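Local coordinates for protein transcriptional regulator kdgR (Escherichia coli, PDB 1YSP) that represses transcription of genes for 2-keto-3-deoxygluconate transport and catabolism by binding DNA, the part here being its C-terminal IclR-type domain, at residues R123-P128 and E152-Y157; R14-S17 and T23-L26; R71-V76 and P101-V106. All blocks are in the same frame, centred on the assembly; numbering follows the deposited sequence.

The three contacts follow one another along the chain without interlocking: interaction 2 closes first, then interaction 3, then interaction 1. Interactions 1 and 2 pack helices 151-172 and 4-20 on strands 123-130 and 24-30, which belong to one antiparallel sheet and both flank strand 136-142; their centres lie about 12 Å apart. Interaction 3 joins helices 73-80 and 96-109, and its centre is about 20 Å from that of interaction 1 and about 26 Å from that of interaction 2, which lies across the chain's centre from it. Together they sample the IclR C-terminal domain, of the GAF clan, from its helix-covered sheet out to a peripheral helix pair.

Interaction 1: R123-P128 and E152-Y157; sequences RCIAVP and ERLQEY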
ATOM      1  N   ARG A 123       4.667 -10.347   4.416  1.00 28.96           N
ATOM      2  CA  ARG A 123       3.526  -9.537   4.800  1.00 28.88           C
ATOM      3  C   ARG A 123       3.877  -8.062   4.634  1.00 28.43           C
ATOM      4  O   ARG A 123       5.025  -7.677   4.863  1.00 26.92           O
ATOM      5  CB  ARG A 123       3.061  -9.834   6.212  1.00 29.38           C
ATOM      6  CG  ARG A 123       1.732  -9.166   6.476  1.00 34.71           C
ATOM      7  CD  ARG A 123       1.328  -9.011   7.914  1.00 41.81           C
ATOM      8  NE  ARG A 123       0.856 -10.209   8.562  1.00 42.32           N
ATOM      9  CZ  ARG A 123      -0.271 -10.299   9.270  1.00 44.62           C
ATOM     10  NH1 ARG A 123      -1.114  -9.272   9.377  1.00 44.28           N
ATOM     11  NH2 ARG A 123      -0.562 -11.438   9.875  1.00 44.11           N
ATOM     12  N   CYS A 124       2.897  -7.268   4.209  1.00 27.34           N
ATOM     13  CA  CYS A 124       3.088  -5.822   4.006  1.00 27.48           C
ATOM     14  C   CYS A 124       1.900  -5.079   4.579  1.00 23.72           C
ATOM     15  O   CYS A 124       0.771  -5.627   4.666  1.00 23.43           O
ATOM     16  CB  CYS A 124       3.276  -5.508   2.506  1.00 27.45           C
ATOM     17  SG  CYS A 124       4.872  -6.099   1.855  1.00 39.59           S
ATOM     18  N   ILE A 125       2.146  -3.854   5.054  1.00 20.54           N
ATOM     19  CA  ILE A 125       1.096  -3.010   5.575  1.00 21.22           C
ATOM     20  C   ILE A 125       1.264  -1.646   4.852  1.00 20.95           C
ATOM     21  O   ILE A 125       2.411  -1.225   4.663  1.00 20.13           O
ATOM     22  CB  ILE A 125       1.188  -2.731   7.104  1.00 20.93           C
ATOM     23  CG1 ILE A 125       1.269  -4.046   7.939  1.00 25.66           C
ATOM     24  CG2 ILE A 125       0.061  -1.754   7.541  1.00 24.75           C
ATOM     25  CD1 ILE A 125       1.802  -3.792   9.355  1.00 25.24           C
ATOM     26  N   ALA A 126       0.158  -1.008   4.439  1.00 19.90           N
ATOM     27  CA  ALA A 126       0.320   0.276   3.688  1.00 19.67           C
ATOM     28  C   ALA A 126      -0.737   1.258   4.050  1.00 20.61           C
ATOM     29  O   ALA A 126      -1.823   0.859   4.505  1.00 19.25           O
ATOM     30  CB  ALA A 126       0.296   0.029   2.182  1.00 20.40           C
ATOM     31  N   VAL A 127      -0.434   2.557   3.805  1.00 20.01           N
ATOM     32  CA  VAL A 127      -1.333   3.633   4.086  1.00 21.19           C
ATOM     33  C   VAL A 127      -1.399   4.565   2.885  1.00 21.99           C
ATOM     34  O   VAL A 127      -0.464   4.620   2.110  1.00 20.76           O
ATOM     35  CB  VAL A 127      -0.951   4.484   5.369  1.00 21.88           C
ATOM     36  CG1 VAL A 127      -1.080   3.609   6.689  1.00 21.82           C
ATOM     37  CG2 VAL A 127       0.403   5.150   5.198  1.00 23.97           C
ATOM     38  N   PRO A 128      -2.542   5.262   2.727  1.00 23.20           N
ATOM     39  CA  PRO A 128      -2.695   6.185   1.585  1.00 23.97           C
ATOM     40  C   PRO A 128      -1.874   7.492   1.705  1.00 23.48           C
ATOM     41  O   PRO A 128      -1.792   8.058   2.806  1.00 23.88           O
ATOM     42  CB  PRO A 128      -4.189   6.478   1.604  1.00 23.04           C
ATOM     43  CG  PRO A 128      -4.576   6.378   3.097  1.00 24.27           C
ATOM     44  CD  PRO A 128      -3.767   5.174   3.556  1.00 23.38           C
ATOM     45  N   GLU A 152       0.439  -5.424  18.481  1.00 42.09           N
ATOM     46  CA  GLU A 152       1.186  -4.255  18.920  1.00 40.91           C
ATOM     47  C   GLU A 152       2.168  -3.780  17.860  1.00 38.20           C
ATOM     48  O   GLU A 152       2.253  -2.565  17.622  1.00 38.12           O
ATOM     49  CB  GLU A 152       1.900  -4.492  20.256  1.00 41.78           C
ATOM     50  CG  GLU A 152       0.974  -4.411  21.428  1.00 46.45           C
ATOM     51  CD  GLU A 152       0.366  -5.764  21.771  1.00 53.14           C
ATOM     52  OE1 GLU A 152       0.706  -6.775  21.103  1.00 54.40           O
ATOM     53  OE2 GLU A 152      -0.460  -5.813  22.719  1.00 58.71           O
ATOM     54  N   ARG A 153       2.898  -4.696  17.226  1.00 35.08           N
ATOM     55  CA  ARG A 153       3.811  -4.265  16.155  1.00 34.87           C
ATOM     56  C   ARG A 153       2.999  -3.654  14.991  1.00 34.03           C
ATOM     57  O   ARG A 153       3.327  -2.574  14.491  1.00 32.17           O
ATOM     58  CB  ARG A 153       4.699  -5.394  15.630  1.00 33.86           C
ATOM     59  CG  ARG A 153       5.741  -4.925  14.604  1.00 32.30           C
ATOM     60  CD  ARG A 153       6.614  -6.048  14.073  1.00 36.25           C
ATOM     61  NE  ARG A 153       7.366  -6.680  15.162  1.00 39.11           N
ATOM     62  CZ  ARG A 153       8.594  -6.335  15.535  1.00 44.05           C
ATOM     63  NH1 ARG A 153       9.262  -5.349  14.916  1.00 44.56           N
ATOM     64  NH2 ARG A 153       9.156  -6.975  16.558  1.00 44.04           N
ATOM     65  N   LEU A 154       1.924  -4.350  14.600  1.00 33.01           N
ATOM     66  CA  LEU A 154       1.050  -3.826  13.525  1.00 31.54           C
ATOM     67  C   LEU A 154       0.557  -2.396  13.823  1.00 31.00           C
ATOM     68  O   LEU A 154       0.696  -1.496  12.987  1.00 28.52           O
ATOM     69  CB  LEU A 154      -0.131  -4.773  13.334  1.00 32.09           C
ATOM     70  CG  LEU A 154      -1.250  -4.238  12.437  1.00 34.06           C
ATOM     71  CD1 LEU A 154      -0.692  -4.086  11.060  1.00 37.71           C
ATOM     72  CD2 LEU A 154      -2.406  -5.214  12.450  1.00 38.06           C
ATOM     73  N   GLN A 155      -0.006  -2.180  15.010  1.00 30.45           N
ATOM     74  CA  GLN A 155      -0.527  -0.867  15.359  1.00 31.71           C
ATOM     75  C   GLN A 155       0.574   0.224  15.417  1.00 31.05           C
ATOM     76  O   GLN A 155       0.349   1.359  14.967  1.00 30.79           O
ATOM     77  CB  GLN A 155      -1.414  -0.933  16.631  1.00 33.04           C
ATOM     78  CG  GLN A 155      -2.779  -1.703  16.432  1.00 37.10           C
ATOM     79  CD  GLN A 155      -3.724  -1.071  15.381  1.00 42.41           C
ATOM     80  OE1 GLN A 155      -3.970   0.147  15.398  1.00 47.29           O
ATOM     81  NE2 GLN A 155      -4.263  -1.905  14.463  1.00 42.39           N
ATOM     82  N   GLU A 156       1.750  -0.117  15.940  1.00 30.55           N
ATOM     83  CA  GLU A 156       2.887   0.831  15.956  1.00 30.39           C
ATOM     84  C   GLU A 156       3.330   1.157  14.511  1.00 28.70           C
ATOM     85  O   GLU A 156       3.538   2.321  14.145  1.00 26.64           O
ATOM     86  CB  GLU A 156       4.043   0.235  16.758  1.00 31.03           C
ATOM     87  CG  GLU A 156       5.368   1.026  16.668  1.00 33.26           C
ATOM     88  CD  GLU A 156       6.277   0.862  17.898  1.00 35.31           C
ATOM     89  OE1 GLU A 156       5.766   0.747  19.037  1.00 41.03           O
ATOM     90  OE2 GLU A 156       7.511   0.842  17.710  1.00 43.98           O
ATOM     91  N   TYR A 157       3.371   0.128  13.656  1.00 27.97           N
ATOM     92  CA  TYR A 157       3.760   0.310  12.238  1.00 27.12           C
ATOM     93  C   TYR A 157       2.744   1.184  11.526  1.00 27.30           C
ATOM     94  O   TYR A 157       3.129   2.054  10.751  1.00 27.50           O
ATOM     95  CB  TYR A 157       3.919  -1.039  11.505  1.00 25.95           C
ATOM     96  CG  TYR A 157       5.238  -1.725  11.727  1.00 25.89           C
ATOM     97  CD1 TYR A 157       6.115  -1.333  12.763  1.00 26.25           C
ATOM     98  CD2 TYR A 157       5.606  -2.803  10.943  1.00 25.10           C
ATOM     99  CE1 TYR A 157       7.278  -1.989  12.979  1.00 27.24           C
ATOM    100  CE2 TYR A 157       6.805  -3.463  11.156  1.00 27.16           C
ATOM    101  CZ  TYR A 157       7.628  -3.050  12.185  1.00 27.50           C
ATOM    102  OH  TYR A 157       8.809  -3.702  12.376  1.00 28.85           O
TER
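Ile-125 reaches from strand 123-130 to helix 151-172 with its CG1-CD1 arm and meets Leu-154 and Tyr-157, one helical turn apart. Its CG1 lies 3.7 Å from Leu-154 CD1; the two methyl ends, Ile-125 CD1 and Leu-154 CD1, are modelled too close for their separation to be trusted. The same isoleucine methyl also approaches Tyr-157 CB at 4.1 Å, near the plane of the ring and at its edge, so that the phenol is met from its root and not over a face; the isoleucine and tyrosine side chains cross at about a right angle.

The arm is placed by Ile-125 chi1 (-54°), which turns CG1 away from the carbonyl carbon, and by a nearly extended chi2 of 162°. At the far end of the tyrosine, Tyr-157 OH is hydrogen-bonded to Glu-22 OE2 and accepts from Arg-153 NH1 at 3.1 Å, with the oxygen close to the guanidinium plane. Arg-153 CG lies over one ring face, 3.6 Å above it toward the rim, and Phe-144 meets the ring steeply. These bonds probably limit the ring's freedom to turn.

Further along the strand Val-127 rests on Leu-161, His-162 and Ala-165 of helix 151-172, while Ala-126 turns to helix 62-69, which places strand 123-130 between helices on its two faces.

Interaction 2: R14-S17 and T23-L26; sequences RELS and TIHL
Helix 4-20 packs against the first strand in the chain, 24-30, an inner strand of the sheet, across the short connection that joins them, and the meeting of Leu-16 and Ser-17 with Ile-24 is the part of that packing nearest the connection. The isoleucine supplies three carbons. Its CD1 comes up to Leu-16 CB at 3.8 Å, its CG2 branch lies 3.9 Å from Leu-16 CD1, and its CG1 is 4.1 Å from Ser-17 CB, with the backbone N of Ser-17 at 4.0 Å from the same CG1. The leucine and isoleucine side chains stand roughly at right angles, the isoleucine spanning the leucine from its root to one of its methyls.

The Ile-24 chi1 of -34° departs from a staggered value, and it turns the CG1-CD1 arm to the helix backbone while CG2 is left for the leucine methyl. This is the helix-on-sheet layer of the IclR C-terminal domain: Leu-16 is wedged between strand and helix, reaching Leu-140 of strand 136-142 as well as Met-160, Leu-161 and Ala-164 of helix 151-172. Both long helices thus share one apolar layer over the sheet, to which Met-13 adds a further contact with Ile-24.

An alanine at Ile-24 lacks CG1, CG2 and CD1, which would probably leave Leu-16 CB and CD1 and the Ser-17 backbone without their cover from the strand and open a gap between helix and strand. On the strand itself, Ile-24 is tied by backbone hydrogen bonding to Ile-40 of the adjacent strand 33-40, while Ser-17 touches the same Ile-40 with its side chain.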
ATOM      1  N   ARG A  14      13.231   7.074   4.676  1.00 25.67           N
ATOM      2  CA  ARG A  14      14.501   6.880   5.394  1.00 26.19           C
ATOM      3  C   ARG A  14      14.287   6.923   6.907  1.00 25.54           C
ATOM      4  O   ARG A  14      14.844   6.082   7.629  1.00 26.35           O
ATOM      5  CB  ARG A  14      15.600   7.842   4.896  1.00 25.57           C
ATOM      6  CG  ARG A  14      16.050   7.549   3.454  1.00 26.12           C
ATOM      7  CD  ARG A  14      16.787   8.763   2.777  1.00 26.91           C
ATOM      8  NE  ARG A  14      17.281   8.353   1.472  1.00 27.92           N
ATOM      9  CZ  ARG A  14      18.455   7.793   1.228  1.00 30.30           C
ATOM     10  NH1 ARG A  14      19.340   7.626   2.192  1.00 31.50           N
ATOM     11  NH2 ARG A  14      18.744   7.414   0.008  1.00 35.39           N
ATOM     12  N   GLU A  15      13.411   7.820   7.373  1.00 26.82           N
ATOM     13  CA  GLU A  15      12.980   7.850   8.769  1.00 27.56           C
ATOM     14  C   GLU A  15      12.278   6.538   9.291  1.00 28.99           C
ATOM     15  O   GLU A  15      12.588   6.020  10.378  1.00 27.51           O
ATOM     16  CB  GLU A  15      12.153   9.104   9.040  1.00 27.79           C
ATOM     17  CG  GLU A  15      11.664   9.268  10.477  1.00 29.27           C
ATOM     18  CD  GLU A  15      12.728   9.785  11.468  1.00 31.06           C
ATOM     19  OE1 GLU A  15      13.956   9.703  11.231  1.00 29.59           O
ATOM     20  OE2 GLU A  15      12.296  10.288  12.511  1.00 34.54           O
ATOM     21  N   LEU A  16      11.353   6.003   8.505  1.00 29.02           N
ATOM     22  CA  LEU A  16      10.757   4.707   8.858  1.00 30.18           C
ATOM     23  C   LEU A  16      11.796   3.585   8.880  1.00 29.61           C
ATOM     24  O   LEU A  16      11.735   2.713   9.735  1.00 30.72           O
ATOM     25  CB  LEU A  16       9.659   4.345   7.840  1.00 29.05           C
ATOM     26  CG  LEU A  16       8.365   5.145   7.952  1.00 30.17           C
ATOM     27  CD1 LEU A  16       7.560   5.026   6.597  1.00 29.77           C
ATOM     28  CD2 LEU A  16       7.526   4.700   9.204  1.00 28.73           C
ATOM     29  N   SER A  17      12.720   3.583   7.935  1.00 30.21           N
ATOM     30  CA  SER A  17      13.765   2.564   7.889  1.00 32.12           C
ATOM     31  C   SER A  17      14.625   2.662   9.154  1.00 31.26           C
ATOM     32  O   SER A  17      14.869   1.653   9.834  1.00 29.94           O
ATOM     33  CB  SER A  17      14.603   2.693   6.635  1.00 31.78           C
ATOM     34  OG  SER A  17      15.813   1.937   6.698  1.00 36.64           O
ATOM     35  N   THR A  23      11.770  -2.986   5.238  1.00 29.77           N
ATOM     36  CA  THR A  23      11.778  -2.557   3.840  1.00 31.11           C
ATOM     37  C   THR A  23      10.595  -1.595   3.686  1.00 29.20           C
ATOM     38  O   THR A  23       9.456  -1.935   4.043  1.00 28.81           O
ATOM     39  CB  THR A  23      11.582  -3.740   2.810  1.00 31.36           C
ATOM     40  OG1 THR A  23      12.507  -4.803   3.053  1.00 36.55           O
ATOM     41  CG2 THR A  23      11.800  -3.264   1.366  1.00 32.48           C
ATOM     42  N   ILE A  24      10.861  -0.427   3.112  1.00 28.09           N
ATOM     43  CA  ILE A  24       9.814   0.604   2.868  1.00 25.95           C
ATOM     44  C   ILE A  24       9.663   0.858   1.359  1.00 24.94           C
ATOM     45  O   ILE A  24      10.654   1.014   0.651  1.00 24.94           O
ATOM     46  CB  ILE A  24      10.210   1.957   3.535  1.00 27.65           C
ATOM     47  CG1 ILE A  24      10.988   1.749   4.845  1.00 28.01           C
ATOM     48  CG2 ILE A  24       9.022   2.933   3.614  1.00 25.33           C
ATOM     49  CD1 ILE A  24      10.223   1.116   5.976  1.00 22.88           C
ATOM     50  N   HIS A  25       8.408   0.825   0.867  1.00 25.03           N
ATOM     51  CA  HIS A  25       8.051   1.081  -0.525  1.00 25.09           C
ATOM     52  C   HIS A  25       7.095   2.275  -0.699  1.00 24.64           C
ATOM     53  O   HIS A  25       6.259   2.590   0.168  1.00 24.47           O
ATOM     54  CB  HIS A  25       7.322  -0.155  -1.128  1.00 25.21           C
ATOM     55  CG  HIS A  25       8.238  -1.293  -1.440  1.00 29.25           C
ATOM     56  ND1 HIS A  25       8.396  -2.375  -0.605  1.00 31.56           N
ATOM     57  CD2 HIS A  25       9.069  -1.501  -2.490  1.00 33.37           C
ATOM     58  CE1 HIS A  25       9.254  -3.224  -1.142  1.00 32.87           C
ATOM     59  NE2 HIS A  25       9.692  -2.708  -2.278  1.00 35.42           N
ATOM     60  N   LEU A  26       7.208   2.919  -1.865  1.00 24.91           N
ATOM     61  CA  LEU A  26       6.215   3.904  -2.309  1.00 24.19           C
ATOM     62  C   LEU A  26       5.738   3.406  -3.678  1.00 24.91           C
ATOM     63  O   LEU A  26       6.555   3.152  -4.564  1.00 27.46           O
ATOM     64  CB  LEU A  26       6.816   5.312  -2.417  1.00 24.44           C
ATOM     65  CG  LEU A  26       5.790   6.387  -2.766  1.00 23.74           C
ATOM     66  CD1 LEU A  26       4.874   6.725  -1.622  1.00 23.12           C
ATOM     67  CD2 LEU A  26       6.577   7.661  -3.242  1.00 24.73           C
TER

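Interaction 3: R71-V76 and P101-V106; sequences RDRDEV and PVLDQV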
ATOM      1  N   ARG A  71     -11.456   5.236  -3.720  1.00 37.01           N
ATOM      2  CA  ARG A  71     -11.882   5.654  -5.060  1.00 40.18           C
ATOM      3  C   ARG A  71     -13.352   5.444  -5.274  1.00 41.70           C
ATOM      4  O   ARG A  71     -13.972   4.626  -4.577  1.00 40.99           O
ATOM      5  CB  ARG A  71     -11.136   4.903  -6.153  1.00 40.04           C
ATOM      6  CG  ARG A  71      -9.829   5.466  -6.499  1.00 40.89           C
ATOM      7  CD  ARG A  71      -9.460   4.938  -7.844  1.00 42.97           C
ATOM      8  NE  ARG A  71      -8.029   4.770  -7.963  1.00 44.65           N
ATOM      9  CZ  ARG A  71      -7.189   5.689  -8.424  1.00 49.34           C
ATOM     10  NH1 ARG A  71      -5.893   5.410  -8.471  1.00 50.32           N
ATOM     11  NH2 ARG A  71      -7.622   6.880  -8.836  1.00 49.49           N
ATOM     12  N   ASP A  72     -13.912   6.210  -6.232  1.00 45.03           N
ATOM     13  CA  ASP A  72     -15.290   6.000  -6.675  1.00 48.06           C
ATOM     14  C   ASP A  72     -15.366   4.529  -7.075  1.00 48.57           C
ATOM     15  O   ASP A  72     -14.524   4.050  -7.841  1.00 49.20           O
ATOM     16  CB  ASP A  72     -15.648   6.949  -7.845  1.00 48.87           C
ATOM     17  CG  ASP A  72     -17.011   6.620  -8.515  1.00 52.58           C
ATOM     18  OD1 ASP A  72     -18.042   6.456  -7.808  1.00 56.62           O
ATOM     19  OD2 ASP A  72     -17.043   6.539  -9.769  1.00 55.38           O
ATOM     20  N   ARG A  73     -16.348   3.819  -6.524  1.00 49.30           N
ATOM     21  CA  ARG A  73     -16.480   2.380  -6.731  1.00 49.85           C
ATOM     22  C   ARG A  73     -16.809   1.998  -8.188  1.00 49.86           C
ATOM     23  O   ARG A  73     -16.747   0.816  -8.568  1.00 49.22           O
ATOM     24  CB  ARG A  73     -17.525   1.799  -5.781  1.00 49.83           C
ATOM     25  CG  ARG A  73     -17.366   0.292  -5.534  1.00 52.62           C
ATOM     26  CD  ARG A  73     -16.768  -0.044  -4.144  1.00 56.60           C
ATOM     27  NE  ARG A  73     -15.566   0.734  -3.829  1.00 57.29           N
ATOM     28  CZ  ARG A  73     -14.880   0.659  -2.688  1.00 60.76           C
ATOM     29  NH1 ARG A  73     -15.252  -0.181  -1.716  1.00 61.59           N
ATOM     30  NH2 ARG A  73     -13.803   1.429  -2.513  1.00 60.84           N
ATOM     31  N   ASP A  74     -17.162   3.002  -8.990  1.00 49.29           N
ATOM     32  CA  ASP A  74     -17.381   2.791 -10.420  1.00 49.08           C
ATOM     33  C   ASP A  74     -16.093   2.913 -11.208  1.00 47.54           C
ATOM     34  O   ASP A  74     -15.848   2.103 -12.099  1.00 48.13           O
ATOM     35  CB  ASP A  74     -18.509   3.682 -10.978  1.00 49.84           C
ATOM     36  CG  ASP A  74     -19.800   2.894 -11.195  1.00 51.24           C
ATOM     37  OD1 ASP A  74     -20.040   2.445 -12.341  1.00 55.19           O
ATOM     38  OD2 ASP A  74     -20.554   2.676 -10.228  1.00 50.02           O
ATOM     39  N   GLU A  75     -15.267   3.895 -10.854  1.00 45.42           N
ATOM     40  CA  GLU A  75     -13.871   3.931 -11.261  1.00 43.51           C
ATOM     41  C   GLU A  75     -13.114   2.630 -10.894  1.00 41.69           C
ATOM     42  O   GLU A  75     -12.383   2.112 -11.719  1.00 39.84           O
ATOM     43  CB  GLU A  75     -13.172   5.115 -10.613  1.00 44.91           C
ATOM     44  CG  GLU A  75     -13.019   6.347 -11.490  1.00 47.99           C
ATOM     45  CD  GLU A  75     -11.702   7.034 -11.216  1.00 50.97           C
ATOM     46  OE1 GLU A  75     -11.658   8.293 -11.109  1.00 51.10           O
ATOM     47  OE2 GLU A  75     -10.706   6.287 -11.078  1.00 52.33           O
ATOM     48  N   VAL A  76     -13.325   2.117  -9.675  1.00 39.63           N
ATOM     49  CA  VAL A  76     -12.727   0.837  -9.221  1.00 37.22           C
ATOM     50  C   VAL A  76     -13.126  -0.305 -10.154  1.00 37.20           C
ATOM     51  O   VAL A  76     -12.267  -0.954 -10.730  1.00 34.23           O
ATOM     52  CB  VAL A  76     -13.075   0.484  -7.730  1.00 37.33           C
ATOM     53  CG1 VAL A  76     -12.700  -0.985  -7.400  1.00 34.40           C
ATOM     54  CG2 VAL A  76     -12.381   1.453  -6.740  1.00 35.00           C
ATOM     55  N   PRO A 101     -15.525  -5.943  -0.776  1.00 21.31           N
ATOM     56  CA  PRO A 101     -15.660  -5.920   0.692  1.00 21.38           C
ATOM     57  C   PRO A 101     -14.315  -5.720   1.417  1.00 21.75           C
ATOM     58  O   PRO A 101     -14.270  -5.087   2.460  1.00 23.47           O
ATOM     59  CB  PRO A 101     -16.272  -7.313   1.016  1.00 21.52           C
ATOM     60  CG  PRO A 101     -17.007  -7.682  -0.217  1.00 20.22           C
ATOM     61  CD  PRO A 101     -16.029  -7.223  -1.321  1.00 21.44           C
ATOM     62  N   VAL A 102     -13.217  -6.241   0.870  1.00 22.69           N
ATOM     63  CA  VAL A 102     -11.907  -5.991   1.507  1.00 22.09           C
ATOM     64  C   VAL A 102     -11.568  -4.476   1.455  1.00 22.37           C
ATOM     65  O   VAL A 102     -11.102  -3.870   2.445  1.00 22.68           O
ATOM     66  CB  VAL A 102     -10.827  -6.876   0.850  1.00 22.43           C
ATOM     67  CG1 VAL A 102      -9.413  -6.426   1.231  1.00 24.34           C
ATOM     68  CG2 VAL A 102     -11.073  -8.375   1.218  1.00 22.18           C
ATOM     69  N   LEU A 103     -11.844  -3.861   0.317  1.00 22.20           N
ATOM     70  CA  LEU A 103     -11.610  -2.422   0.167  1.00 23.40           C
ATOM     71  C   LEU A 103     -12.440  -1.588   1.158  1.00 25.19           C
ATOM     72  O   LEU A 103     -11.984  -0.520   1.629  1.00 22.83           O
ATOM     73  CB  LEU A 103     -11.854  -2.003  -1.270  1.00 23.75           C
ATOM     74  CG  LEU A 103     -10.941  -2.647  -2.326  1.00 24.96           C
ATOM     75  CD1 LEU A 103     -11.281  -1.929  -3.619  1.00 25.66           C
ATOM     76  CD2 LEU A 103      -9.459  -2.520  -2.022  1.00 22.00           C
ATOM     77  N   ASP A 104     -13.649  -2.061   1.466  1.00 24.89           N
ATOM     78  CA  ASP A 104     -14.490  -1.433   2.503  1.00 26.63           C
ATOM     79  C   ASP A 104     -13.746  -1.416   3.837  1.00 25.04           C
ATOM     80  O   ASP A 104     -13.696  -0.372   4.531  1.00 26.56           O
ATOM     81  CB  ASP A 104     -15.823  -2.172   2.716  1.00 26.01           C
ATOM     82  CG  ASP A 104     -16.807  -2.015   1.572  1.00 29.03           C
ATOM     83  OD1 ASP A 104     -16.689  -1.112   0.742  1.00 25.97           O
ATOM     84  OD2 ASP A 104     -17.720  -2.873   1.514  1.00 29.74           O
ATOM     85  N   GLN A 105     -13.189  -2.565   4.222  1.00 23.78           N
ATOM     86  CA  GLN A 105     -12.464  -2.665   5.488  1.00 24.56           C
ATOM     87  C   GLN A 105     -11.200  -1.780   5.457  1.00 24.38           C
ATOM     88  O   GLN A 105     -10.872  -1.126   6.476  1.00 24.60           O
ATOM     89  CB  GLN A 105     -12.093  -4.108   5.785  1.00 24.55           C
ATOM     90  CG  GLN A 105     -11.243  -4.315   7.004  1.00 30.41           C
ATOM     91  CD  GLN A 105     -12.024  -4.065   8.277  1.00 37.15           C
ATOM     92  OE1 GLN A 105     -13.265  -4.107   8.260  1.00 38.74           O
ATOM     93  NE2 GLN A 105     -11.322  -3.787   9.379  1.00 36.16           N
ATOM     94  N   VAL A 106     -10.503  -1.769   4.321  1.00 22.73           N
ATOM     95  CA  VAL A 106      -9.300  -0.921   4.201  1.00 24.57           C
ATOM     96  C   VAL A 106      -9.670   0.567   4.484  1.00 25.25           C
ATOM     97  O   VAL A 106      -9.025   1.226   5.302  1.00 24.73           O
ATOM     98  CB  VAL A 106      -8.625  -1.100   2.788  1.00 22.58           C
ATOM     99  CG1 VAL A 106      -7.506  -0.050   2.543  1.00 25.45           C
ATOM    100  CG2 VAL A 106      -8.029  -2.517   2.652  1.00 21.85           C
TER
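Arg-73 and Asp-104 make the ionic part of the contact, a salt bridge in which Arg-73 NH1 lies 3.0 Å from Asp-104 OD1. The carboxylate oxygen comes in at the guanidinium edge, near its plane, and the two planes are nearly parallel, 12° apart. The arginine gets there by a curled chain: it leaves the backbone with CG anti to N (chi1 -158°) and then bends at chi2 and chi3, which carries the guanidinium across to helix 96-109. Its other terminal nitrogen, NH2, makes a weak hydrogen bond to the backbone oxygen of Ala-69.

Van der Waals packing accounts for the rest. Leu-103 lies against the guanidinium, with CB at 3.9 Å from Arg-73 NH1 and CD1 over one guanidinium face, 4.3 Å from the plane and toward its rim. That same CD1 makes the apolar contact, meeting Val-76 CG1 at 4.1 Å, the two side chains running past each other in opposite directions. Leu-100 adds to both Arg-73 and Val-76, and Leu-103 continues onto Lys-65 and Leu-68 of helix 62-69.

At the start of helix 73-80, Asp-72 is the N-cap, its OD2 receiving a weak bond from Glu-75 N.

A buried Val-76 and Leu-103 are therefore bordered on the more solvent-exposed side by an ion pair, where the leucine limits the guanidinium on one face and the aspartate probably offsets part of its charge.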